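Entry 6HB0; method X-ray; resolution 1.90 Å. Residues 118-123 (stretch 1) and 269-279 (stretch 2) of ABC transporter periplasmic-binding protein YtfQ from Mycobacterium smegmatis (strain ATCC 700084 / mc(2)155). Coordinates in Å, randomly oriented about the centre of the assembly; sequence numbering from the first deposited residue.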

# COMPACT_ATOMS: atom_id res chain seq x y z
N TYR A 118 11.16 -19.14 4.26
CA TYR A 118 9.93 -18.62 4.86
C TYR A 118 8.76 -19.26 4.15
O TYR A 118 8.91 -19.77 3.07
CB TYR A 118 9.88 -17.07 4.80
CG TYR A 118 9.85 -16.51 3.41
CD1 TYR A 118 11.05 -16.23 2.69
CD2 TYR A 118 8.65 -16.29 2.79
CE1 TYR A 118 10.99 -15.73 1.39
CE2 TYR A 118 8.58 -15.79 1.50
CZ TYR A 118 9.74 -15.52 0.80
OH TYR A 118 9.56 -15.02 -0.48
N LYS A 119 7.61 -19.23 4.78
CA LYS A 119 6.44 -19.94 4.25
C LYS A 119 5.68 -19.05 3.29
O LYS A 119 5.23 -19.49 2.27
CB LYS A 119 5.51 -20.31 5.40
CG LYS A 119 6.04 -21.36 6.35
CD LYS A 119 6.61 -22.57 5.64
CE LYS A 119 6.73 -23.74 6.60
NZ LYS A 119 7.51 -24.85 6.02
N THR A 120 5.52 -17.79 3.64
CA THR A 120 4.74 -16.90 2.82
C THR A 120 5.05 -15.46 3.08
O THR A 120 5.59 -15.10 4.13
CB THR A 120 3.17 -17.17 2.92
OG1 THR A 120 2.54 -16.55 1.80
CG2 THR A 120 2.54 -16.65 4.16
N PHE A 121 4.75 -14.66 2.07
CA PHE A 121 4.89 -13.23 2.10
C PHE A 121 3.51 -12.63 1.87
O PHE A 121 2.83 -13.03 0.93
CB PHE A 121 5.82 -12.75 0.96
CG PHE A 121 5.75 -11.27 0.75
CD1 PHE A 121 6.14 -10.41 1.76
CD2 PHE A 121 5.22 -10.76 -0.40
CE1 PHE A 121 6.04 -9.05 1.60
CE2 PHE A 121 5.13 -9.37 -0.58
CZ PHE A 121 5.55 -8.51 0.44
N ILE A 122 3.14 -11.68 2.69
CA ILE A 122 1.92 -10.92 2.58
C ILE A 122 2.23 -9.44 2.51
O ILE A 122 2.73 -8.86 3.49
CB ILE A 122 1.00 -11.09 3.83
CG1 ILE A 122 0.90 -12.53 4.29
CG2 ILE A 122 -0.38 -10.59 3.49
CD1 ILE A 122 0.38 -12.60 5.71
N GLY A 123 1.93 -8.80 1.39
CA GLY A 123 2.15 -7.34 1.29
C GLY A 123 1.48 -6.71 0.09
O GLY A 123 1.00 -7.43 -0.76
N PRO A 269 -6.21 -10.36 10.01
CA PRO A 269 -6.82 -11.68 10.15
C PRO A 269 -6.22 -12.72 9.28
O PRO A 269 -6.13 -13.90 9.66
CB PRO A 269 -8.28 -11.42 9.75
CG PRO A 269 -8.48 -10.04 10.20
CD PRO A 269 -7.23 -9.33 9.78
N GLU A 270 -5.78 -12.32 8.10
CA GLU A 270 -5.16 -13.30 7.20
C GLU A 270 -3.81 -13.77 7.79
O GLU A 270 -3.45 -14.95 7.66
CB GLU A 270 -5.09 -12.80 5.76
CG GLU A 270 -3.97 -11.84 5.39
CD GLU A 270 -4.18 -10.41 5.94
OE1 GLU A 270 -3.92 -10.26 7.18
OE2 GLU A 270 -4.55 -9.43 5.19
N LEU A 271 -3.06 -12.89 8.43
CA LEU A 271 -1.83 -13.30 9.13
C LEU A 271 -2.14 -14.32 10.22
O LEU A 271 -1.47 -15.35 10.33
CB LEU A 271 -1.16 -12.06 9.75
CG LEU A 271 0.01 -12.30 10.67
CD1 LEU A 271 1.07 -13.10 9.93
CD2 LEU A 271 0.55 -10.97 11.19
N MET A 272 -3.18 -14.07 11.01
CA MET A 272 -3.53 -15.00 12.11
C MET A 272 -3.96 -16.34 11.52
O MET A 272 -3.59 -17.38 12.01
CB MET A 272 -4.61 -14.43 13.01
CG MET A 272 -4.22 -13.11 13.63
SD MET A 272 -2.64 -13.16 14.51
CE MET A 272 -2.07 -11.49 14.20
N ASP A 273 -4.76 -16.30 10.47
CA ASP A 273 -5.18 -17.52 9.80
C ASP A 273 -4.00 -18.31 9.20
O ASP A 273 -3.91 -19.53 9.35
CB ASP A 273 -6.19 -17.18 8.73
CG ASP A 273 -6.62 -18.40 7.98
OD1 ASP A 273 -7.19 -19.32 8.63
OD2 ASP A 273 -6.35 -18.49 6.76
N LEU A 274 -3.09 -17.62 8.52
CA LEU A 274 -1.88 -18.24 8.04
C LEU A 274 -0.99 -18.78 9.15
O LEU A 274 -0.39 -19.82 9.00
CB LEU A 274 -1.05 -17.26 7.19
CG LEU A 274 -1.75 -16.96 5.89
CD1 LEU A 274 -1.28 -15.62 5.33
CD2 LEU A 274 -1.57 -18.09 4.89
N ALA A 275 -0.89 -18.06 10.25
CA ALA A 275 -0.10 -18.54 11.37
C ALA A 275 -0.63 -19.89 11.87
O ALA A 275 0.12 -20.84 12.09
CB ALA A 275 -0.09 -17.53 12.47
N LYS A 276 -1.95 -19.99 11.98
CA LYS A 276 -2.57 -21.27 12.36
C LYS A 276 -2.27 -22.38 11.36
O LYS A 276 -1.93 -23.49 11.74
CB LYS A 276 -4.06 -21.09 12.54
CG LYS A 276 -4.38 -20.30 13.77
CD LYS A 276 -5.88 -20.03 13.88
CE LYS A 276 -6.14 -19.25 15.15
NZ LYS A 276 -7.52 -18.70 15.16
N LYS A 277 -2.34 -22.07 10.06
CA LYS A 277 -2.08 -23.06 9.04
C LYS A 277 -0.65 -23.54 9.10
O LYS A 277 -0.40 -24.76 9.09
CB LYS A 277 -2.39 -22.52 7.65
CG LYS A 277 -3.87 -22.35 7.43
CD LYS A 277 -4.14 -21.83 6.03
CE LYS A 277 -5.64 -21.78 5.78
NZ LYS A 277 -5.77 -21.11 4.47
N VAL A 278 0.31 -22.61 9.17
CA VAL A 278 1.70 -23.04 9.12
C VAL A 278 2.10 -23.77 10.43
O VAL A 278 2.89 -24.68 10.40
CB VAL A 278 2.69 -21.90 8.74
CG1 VAL A 278 2.36 -21.38 7.37
CG2 VAL A 278 2.71 -20.81 9.78
N ALA A 279 1.52 -23.40 11.56
CA ALA A 279 1.81 -24.10 12.80
C ALA A 279 1.30 -25.56 12.74
O ALA A 279 1.90 -26.46 13.30
CB ALA A 279 1.18 -23.38 13.98

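Packing of a short strand against a helix in the periplasmic-binding protein YtfQ. The strand around Thr 120 to Ile 122 runs almost antiparallel to helix 269-279 (172°), with the axes 10.5 Å apart at closest approach, a spacing filled by side chains. No hydrogen bond crosses between the stretches; the contact is van der Waals packing that buries 263 Å², both sides summed. Strand alternation sets the pattern: Thr 120 and Ile 122 direct CA-to-CB toward the helix, whereas Phe 121 points away and takes no part. On the helix, Glu 270, Leu 274 and Val 278 recur every four residues and so line one face.

Ile 122 contributes the largest covered area, 75 Å². With chi1 m (-44°) and chi2 t, its CD1 reaches CD1 of Leu 274 at 3.5 Å and lies 4.1 Å from CA of Leu 271, so it meets helix backbone as well as side chain. Leu 271 directs CA-to-CB sideways to the strand; its t,p rotamer leaves CD1 4.3 Å from Ile 122 CD1. The m,t rotamer of Leu 274 brings CD1 into contact with both strand residues, the same methyl lying 4.1 Å from Thr 120 CG2. Thr 120, chi1 t, thus offers its methyl to the leucine, while OG1 is hydrogen-bonded elsewhere in the structure, which makes a polar residue acceptable in this buried place.

At the ends, longer side chains contribute their aliphatic parts. CG of Lys 119 packs 3.8 Å from CG1 of Val 278; beyond two m torsions its chain extends, t,t, carrying NZ away from the valine. Glu 270 (p,m) presents CG 4.2 Å from CG2 of Ile 122 and folds its carboxylate back, so that OE1 accepts a hydrogen bond from Leu 271 N (3.0 Å).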